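Putative P450-like enzyme (Streptomyces himastatinicus ATCC 53653, PDB 5Z9J) binds heme b and probably acts as a cytochrome P450 monooxygenase, using molecular oxygen to oxidise its substrate. Local coordinates at residues D30-L35 with E167-V172; F129-P134 with N237-T242. All coordinates share one frame; numbering follows the deposited sequence.

How the interactions relate
Interaction 1 lies at the surface and interaction 2 deep in the same P450 fold, their centres about 23 Å and 9 Å from the centre of the chain. The two centres are about 30 Å apart, the nearest atoms about 14 Å, and the two do not meet. Along the chain their segments alternate: 129-134 precedes 167-172, and 237-242 follows. The 237-242 side of interaction 2 lines the heme pocket, with Gly238 about 7 Å from the side chain of Cys347, the axial ligand of the iron. Interaction 1 borders instead a bound tris(hydroxyethyl)aminomethane: Asp30 touches this molecule, and the Glu167 side chain is about 4 Å from it.

Interaction 1 (D30-L35 with E167-V172); sequences DEELQL and ESPETV
Leu33, which packs on Glu167 and Pro169, has its CG beside the backbone N and anti to its own carbonyl carbon (chi1 -67°), while chi2 of -178° sets CD1 anti to CA. The two methyls meet the carbonyl oxygen of Glu167 almost equally, Leu33 CD1 at 3.4 Å and Leu33 CD2 at 3.3 Å from Glu167 O, so this oxygen sits at the fork of the branch. CD2 also lies beside the Ser168-Pro169 peptide, with Leu33 CD2 3.4 Å from Pro169 N, and on the proline ring Leu33 CD2 is 3.7 Å from Pro169 CD. One residue earlier, Glu32 O lies 3.8 Å from Pro169 CB. No hydrogen bond joins the segments; the contact is van der Waals packing of a leucine on backbone and proline. An alanine here keeps CB but lacks both methyls, and would probably open a gap beside Glu167 O and Pro169 CD. The turn carrying Leu33 is shaped by Asp30: Leu33 N donates to Asp30 OD1 at 3.1 Å, from well above the carboxylate plane (61° out of it), with a weak second bond from Glu32 N. Glu167 carries its carboxylate off to His12, which bonds OE2. Thr171, further along, is the N-cap of helix 172-202. Gln34 and Leu35 sit together opposite Asp30 in a G1 beta bulge, and Asp30 OD1 makes an Asx motif: a hairpin turn between strands 27-30 and 35-38, at the edge of the P450 sheet, packed against the loop joining helices 147-163 and 172-202, which correspond to the F and G helices of P450s.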
loop_
_atom_site.group_PDB
_atom_site.type_symbol
_atom_site.label_atom_id
_atom_site.label_comp_id
_atom_site.label_asym_id
_atom_site.label_seq_id
_atom_site.Cartn_x
_atom_site.Cartn_y
_atom_site.Cartn_z
ATOM N N ASP A 30 -11.545 4.846 20.798
ATOM C CA ASP A 30 -11.072 6.219 20.776
ATOM C C ASP A 30 -12.297 7.134 20.843
ATOM O O ASP A 30 -13.020 7.287 19.848
ATOM C CB ASP A 30 -10.235 6.465 19.521
ATOM C CG ASP A 30 -9.496 7.791 19.556
ATOM O OD1 ASP A 30 -10.023 8.785 20.103
ATOM O OD2 ASP A 30 -8.361 7.836 19.056
ATOM N N GLU A 31 -12.537 7.723 22.019
ATOM C CA GLU A 31 -13.740 8.530 22.232
ATOM C C GLU A 31 -13.678 9.795 21.391
ATOM O O GLU A 31 -14.696 10.251 20.876
ATOM C CB GLU A 31 -13.938 8.891 23.707
ATOM C CG GLU A 31 -15.387 9.307 24.031
ATOM C CD GLU A 31 -15.556 9.877 25.449
ATOM O OE1 GLU A 31 -14.629 9.708 26.282
ATOM O OE2 GLU A 31 -16.608 10.506 25.724
ATOM N N GLU A 32 -12.475 10.327 21.202
ATOM C CA GLU A 32 -12.330 11.603 20.520
ATOM C C GLU A 32 -12.543 11.426 19.011
ATOM O O GLU A 32 -13.062 12.318 18.348
ATOM C CB GLU A 32 -10.953 12.212 20.827
ATOM C CG GLU A 32 -10.787 13.674 20.422
ATOM C CD GLU A 32 -11.475 14.621 21.406
ATOM O OE1 GLU A 32 -12.088 14.140 22.395
ATOM O OE2 GLU A 32 -11.424 15.853 21.182
ATOM N N LEU A 33 -12.172 10.259 18.480
ATOM C CA LEU A 33 -12.337 9.941 17.053
ATOM C C LEU A 33 -13.562 9.075 16.753
ATOM O O LEU A 33 -13.913 8.862 15.581
ATOM C CB LEU A 33 -11.103 9.227 16.515
ATOM C CG LEU A 33 -9.820 10.048 16.452
ATOM C CD1 LEU A 33 -8.709 9.200 15.850
ATOM C CD2 LEU A 33 -10.063 11.311 15.639
ATOM N N GLN A 34 -14.160 8.548 17.816
ATOM C CA GLN A 34 -15.337 7.692 17.758
ATOM C C GLN A 34 -15.077 6.444 16.904
ATOM O O GLN A 34 -15.845 6.122 15.997
ATOM C CB GLN A 34 -16.525 8.480 17.216
ATOM C CG GLN A 34 -17.760 8.417 18.080
ATOM C CD GLN A 34 -18.672 9.602 17.852
ATOM O OE1 GLN A 34 -18.222 10.672 17.445
ATOM N NE2 GLN A 34 -19.956 9.428 18.136
ATOM N N LEU A 35 -14.010 5.723 17.233
ATOM C CA LEU A 35 -13.672 4.501 16.528
ATOM C C LEU A 35 -13.028 3.504 17.473
ATOM O O LEU A 35 -12.582 3.870 18.569
ATOM C CB LEU A 35 -12.735 4.778 15.335
ATOM C CG LEU A 35 -11.432 5.573 15.493
ATOM C CD1 LEU A 35 -10.332 4.707 16.078
ATOM C CD2 LEU A 35 -10.977 6.221 14.132
ATOM N N GLU A 167 -6.684 11.202 11.136
ATOM C CA GLU A 167 -6.687 10.803 12.549
ATOM C C GLU A 167 -7.057 11.960 13.468
ATOM O O GLU A 167 -6.993 11.844 14.692
ATOM C CB GLU A 167 -5.318 10.233 12.957
ATOM C CG GLU A 167 -4.223 11.272 13.255
ATOM C CD GLU A 167 -3.200 11.417 12.133
ATOM O OE1 GLU A 167 -3.587 11.347 10.949
ATOM O OE2 GLU A 167 -2.005 11.607 12.438
ATOM N N SER A 168 -7.400 13.089 12.866
ATOM C CA SER A 168 -7.996 14.194 13.592
ATOM C C SER A 168 -9.511 14.047 13.511
ATOM O O SER A 168 -10.023 13.496 12.541
ATOM C CB SER A 168 -7.548 15.543 13.024
ATOM O OG SER A 168 -6.142 15.606 12.874
ATOM N N PRO A 169 -10.234 14.510 14.541
ATOM C CA PRO A 169 -11.699 14.519 14.448
ATOM C C PRO A 169 -12.196 15.483 13.366
ATOM O O PRO A 169 -11.607 16.546 13.162
ATOM C CB PRO A 169 -12.136 14.964 15.846
ATOM C CG PRO A 169 -10.954 15.673 16.415
ATOM C CD PRO A 169 -9.744 15.029 15.831
ATOM N N GLU A 170 -13.254 15.098 12.661
ATOM C CA GLU A 170 -13.781 15.932 11.588
ATOM C C GLU A 170 -15.275 16.179 11.765
ATOM O O GLU A 170 -16.053 15.246 11.964
ATOM C CB GLU A 170 -13.505 15.290 10.226
ATOM N N THR A 171 -15.670 17.439 11.629
ATOM C CA THR A 171 -17.076 17.820 11.667
ATOM C C THR A 171 -17.762 17.312 10.420
ATOM O O THR A 171 -17.099 16.905 9.475
ATOM C CB THR A 171 -17.265 19.350 11.750
ATOM O OG1 THR A 171 -16.912 19.949 10.496
ATOM C CG2 THR A 171 -16.400 19.934 12.851
ATOM N N VAL A 172 -19.088 17.283 10.434
ATOM C CA VAL A 172 -19.828 16.864 9.263
ATOM C C VAL A 172 -19.565 17.821 8.085
ATOM O O VAL A 172 -19.525 17.400 6.932
ATOM C CB VAL A 172 -21.354 16.826 9.570
ATOM C CG1 VAL A 172 -22.161 16.518 8.325
ATOM C CG2 VAL A 172 -21.654 15.810 10.677
#

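Interaction 2 (F129-P134 with N237-T242); sequences FAAPLP and NGHLTT. With HEM (protoporphyrin IX containing Fe), chain E.
Ala131, between the helical stretches 125-130 and 132-142, offers its carbonyl oxygen to His239: His239 NE2 donates to Ala131 O at 3.2 Å, a weak bond bent to 126°. CG of His239 stands anti to the backbone N (chi1 -179°). The imidazole meets the oxygen at its edge, His239 CD2 lying 3.4 Å from Ala131 O, and Leu240 CD1 lies over the centre of one ring face. Next along, Leu133 turns to Ile109 and Ile110 of helix 96-116. Pro134 then presses into the second segment, with Pro134 CB 3.6 Å from Thr242 CB and Pro134 CG 3.5 Å from His239 O; the side chains of Pro134 and Thr242 run alongside one another in opposing senses. Pro134 CB also packs on Gly238 O, and Thr242 OG1 donates to Gly238 O at 3.0 Å. Toward the heme, Thr241 OG1 donates to Asn237 O at 2.6 Å, from above the carbonyl plane. Gly238 CA rests 3.3 Å from HEM C2C, where a side-chain CB would clash. The break between helices 224-238 and 240-255, held by threonine hydroxyls bonded to backbone carbonyls, is the kink in the long distal helix of P450s, which here passes over the heme and brings Asn237, a heme b binding residue, to the porphyrin.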
loop_
_atom_site.group_PDB
_atom_site.type_symbol
_atom_site.label_atom_id
_atom_site.label_comp_id
_atom_site.label_asym_id
_atom_site.label_seq_id
_atom_site.Cartn_x
_atom_site.Cartn_y
_atom_site.Cartn_z
ATOM N N PHE A 129 14.556 7.237 -6.360
ATOM C CA PHE A 129 14.566 5.850 -6.775
ATOM C C PHE A 129 13.353 5.102 -6.330
ATOM O O PHE A 129 12.649 4.538 -7.172
ATOM C CB PHE A 129 15.825 5.167 -6.251
ATOM C CG PHE A 129 15.974 3.743 -6.693
ATOM C CD1 PHE A 129 16.217 3.444 -8.027
ATOM C CD2 PHE A 129 15.891 2.705 -5.786
ATOM C CE1 PHE A 129 16.369 2.137 -8.460
ATOM C CE2 PHE A 129 16.044 1.391 -6.210
ATOM C CZ PHE A 129 16.281 1.110 -7.565
ATOM N N ALA A 130 13.126 5.057 -5.008
ATOM C CA ALA A 130 12.150 4.153 -4.509
ATOM C C ALA A 130 10.737 4.524 -4.908
ATOM O O ALA A 130 9.935 3.597 -5.111
ATOM C CB ALA A 130 12.258 4.031 -2.942
ATOM N N ALA A 131 10.406 5.818 -5.013
ATOM C CA ALA A 131 9.055 6.215 -5.429
ATOM C C ALA A 131 8.878 6.171 -6.919
ATOM O O ALA A 131 7.851 5.652 -7.376
ATOM C CB ALA A 131 8.684 7.620 -4.953
ATOM N N PRO A 132 9.835 6.718 -7.692
ATOM C CA PRO A 132 9.566 6.641 -9.121
ATOM C C PRO A 132 9.399 5.245 -9.720
ATOM O O PRO A 132 8.606 5.147 -10.699
ATOM C CB PRO A 132 10.806 7.298 -9.732
ATOM C CG PRO A 132 11.352 8.135 -8.708
ATOM C CD PRO A 132 10.986 7.595 -7.410
ATOM N N LEU A 133 10.101 4.232 -9.204
ATOM C CA LEU A 133 10.105 2.895 -9.812
ATOM C C LEU A 133 8.708 2.229 -9.828
ATOM O O LEU A 133 8.196 1.941 -10.925
ATOM C CB LEU A 133 11.151 1.977 -9.136
ATOM C CG LEU A 133 11.052 0.506 -9.552
ATOM C CD1 LEU A 133 11.384 0.357 -11.076
ATOM C CD2 LEU A 133 11.978 -0.371 -8.746
ATOM N N PRO A 134 8.037 2.069 -8.657
ATOM C CA PRO A 134 6.692 1.463 -8.676
ATOM C C PRO A 134 5.670 2.316 -9.402
ATOM O O PRO A 134 4.743 1.776 -9.982
ATOM C CB PRO A 134 6.335 1.371 -7.197
ATOM C CG PRO A 134 7.255 2.327 -6.517
ATOM C CD PRO A 134 8.465 2.378 -7.281
ATOM N N ASN A 237 -2.751 2.027 -4.564
ATOM C CA ASN A 237 -2.325 0.907 -3.700
ATOM C C ASN A 237 -0.936 0.372 -3.931
ATOM O O ASN A 237 -0.353 -0.313 -3.055
ATOM C CB ASN A 237 -3.334 -0.248 -3.758
ATOM C CG ASN A 237 -4.519 -0.019 -2.799
ATOM O OD1 ASN A 237 -4.831 1.124 -2.430
ATOM N ND2 ASN A 237 -5.160 -1.106 -2.376
ATOM N N GLY A 238 -0.453 0.617 -5.139
ATOM C CA GLY A 238 0.800 0.077 -5.583
ATOM C C GLY A 238 1.967 1.035 -5.649
ATOM O O GLY A 238 3.055 0.594 -5.972
ATOM N N HIS A 239 1.759 2.317 -5.375
ATOM C CA HIS A 239 2.838 3.281 -5.539
ATOM C C HIS A 239 3.689 3.464 -4.278
ATOM O O HIS A 239 4.759 2.897 -4.157
ATOM C CB HIS A 239 2.254 4.623 -5.956
ATOM C CG HIS A 239 3.279 5.687 -6.185
ATOM N ND1 HIS A 239 2.964 7.028 -6.211
ATOM C CD2 HIS A 239 4.615 5.609 -6.393
ATOM C CE1 HIS A 239 4.061 7.730 -6.421
ATOM N NE2 HIS A 239 5.075 6.892 -6.531
ATOM N N LEU A 240 3.171 4.208 -3.324
ATOM C CA LEU A 240 3.952 4.619 -2.171
ATOM C C LEU A 240 4.127 3.452 -1.180
ATOM O O LEU A 240 5.055 3.456 -0.392
ATOM C CB LEU A 240 3.295 5.827 -1.465
ATOM C CG LEU A 240 3.837 7.225 -1.807
ATOM C CD1 LEU A 240 4.069 7.328 -3.259
ATOM C CD2 LEU A 240 2.888 8.344 -1.419
ATOM N N THR A 241 3.253 2.461 -1.246
ATOM C CA THR A 241 3.415 1.251 -0.439
ATOM C C THR A 241 4.725 0.563 -0.823
ATOM O O THR A 241 5.513 0.136 0.035
ATOM C CB THR A 241 2.231 0.261 -0.630
ATOM O OG1 THR A 241 2.008 -0.013 -2.012
ATOM C CG2 THR A 241 0.983 0.875 -0.046
ATOM N N THR A 242 4.931 0.451 -2.140
ATOM C CA THR A 242 6.074 -0.198 -2.708
ATOM C C THR A 242 7.327 0.648 -2.539
ATOM O O THR A 242 8.413 0.102 -2.248
ATOM C CB THR A 242 5.884 -0.512 -4.183
ATOM O OG1 THR A 242 4.698 -1.294 -4.383
ATOM C CG2 THR A 242 7.060 -1.327 -4.697
HETATM C CHA HEM E . -4.660 -4.927 -1.152
HETATM C CHB HEM E . -0.538 -3.857 1.057
HETATM C CHC HEM E . 1.526 -3.309 -3.282
HETATM C CHD HEM E . -2.750 -3.416 -5.415
HETATM C C1A HEM E . -3.761 -4.730 -0.128
HETATM C C2A HEM E . -3.982 -4.877 1.313
HETATM C C3A HEM E . -2.829 -4.598 1.927
HETATM C C4A HEM E . -1.845 -4.247 0.892
HETATM C CMA HEM E . -2.587 -4.610 3.443
HETATM C CAA HEM E . -5.295 -5.293 2.008
HETATM C CBA HEM E . -6.280 -4.120 2.091
HETATM C CGA HEM E . -7.456 -4.422 3.028
HETATM O O1A HEM E . -8.271 -3.516 3.335
HETATM O O2A HEM E . -7.640 -5.569 3.474
HETATM C C1B HEM E . 0.390 -3.683 0.070
HETATM C C2B HEM E . 1.806 -3.560 0.292
HETATM C C3B HEM E . 2.378 -3.410 -0.908
HETATM C C4B HEM E . 1.326 -3.413 -1.913
HETATM C CMB HEM E . 2.431 -3.615 1.697
HETATM C CAB HEM E . 3.854 -3.231 -1.282
HETATM C CBB HEM E . 4.850 -3.262 -0.397
HETATM C C1C HEM E . 0.562 -3.314 -4.272
HETATM C C2C HEM E . 0.789 -3.181 -5.733
HETATM C C3C HEM E . -0.408 -3.218 -6.301
HETATM C C4C HEM E . -1.384 -3.343 -5.248
HETATM C CMC HEM E . 2.182 -3.072 -6.380
HETATM C CAC HEM E . -0.869 -3.110 -7.774
HETATM C CBC HEM E . -0.047 -3.015 -8.809
HETATM C C1D HEM E . -3.643 -3.787 -4.464
HETATM C C2D HEM E . -5.054 -3.889 -4.687
HETATM C C3D HEM E . -5.632 -4.378 -3.371
HETATM C C4D HEM E . -4.527 -4.517 -2.467
HETATM C CMD HEM E . -5.839 -3.571 -5.984
HETATM C CAD HEM E . -7.119 -4.593 -3.071
HETATM C CBD HEM E . -7.522 -6.028 -3.334
HETATM C CGD HEM E . -8.938 -6.222 -2.821
HETATM O O1D HEM E . -9.461 -5.364 -2.071
HETATM O O2D HEM E . -9.548 -7.273 -3.146
HETATM N NA HEM E . -2.460 -4.356 -0.312
HETATM N NB HEM E . 0.125 -3.570 -1.291
HETATM N NC HEM E . -0.765 -3.385 -4.063
HETATM N ND HEM E . -3.347 -4.196 -3.149
HETATM FE FE HEM E . -1.622 -4.015 -2.257
#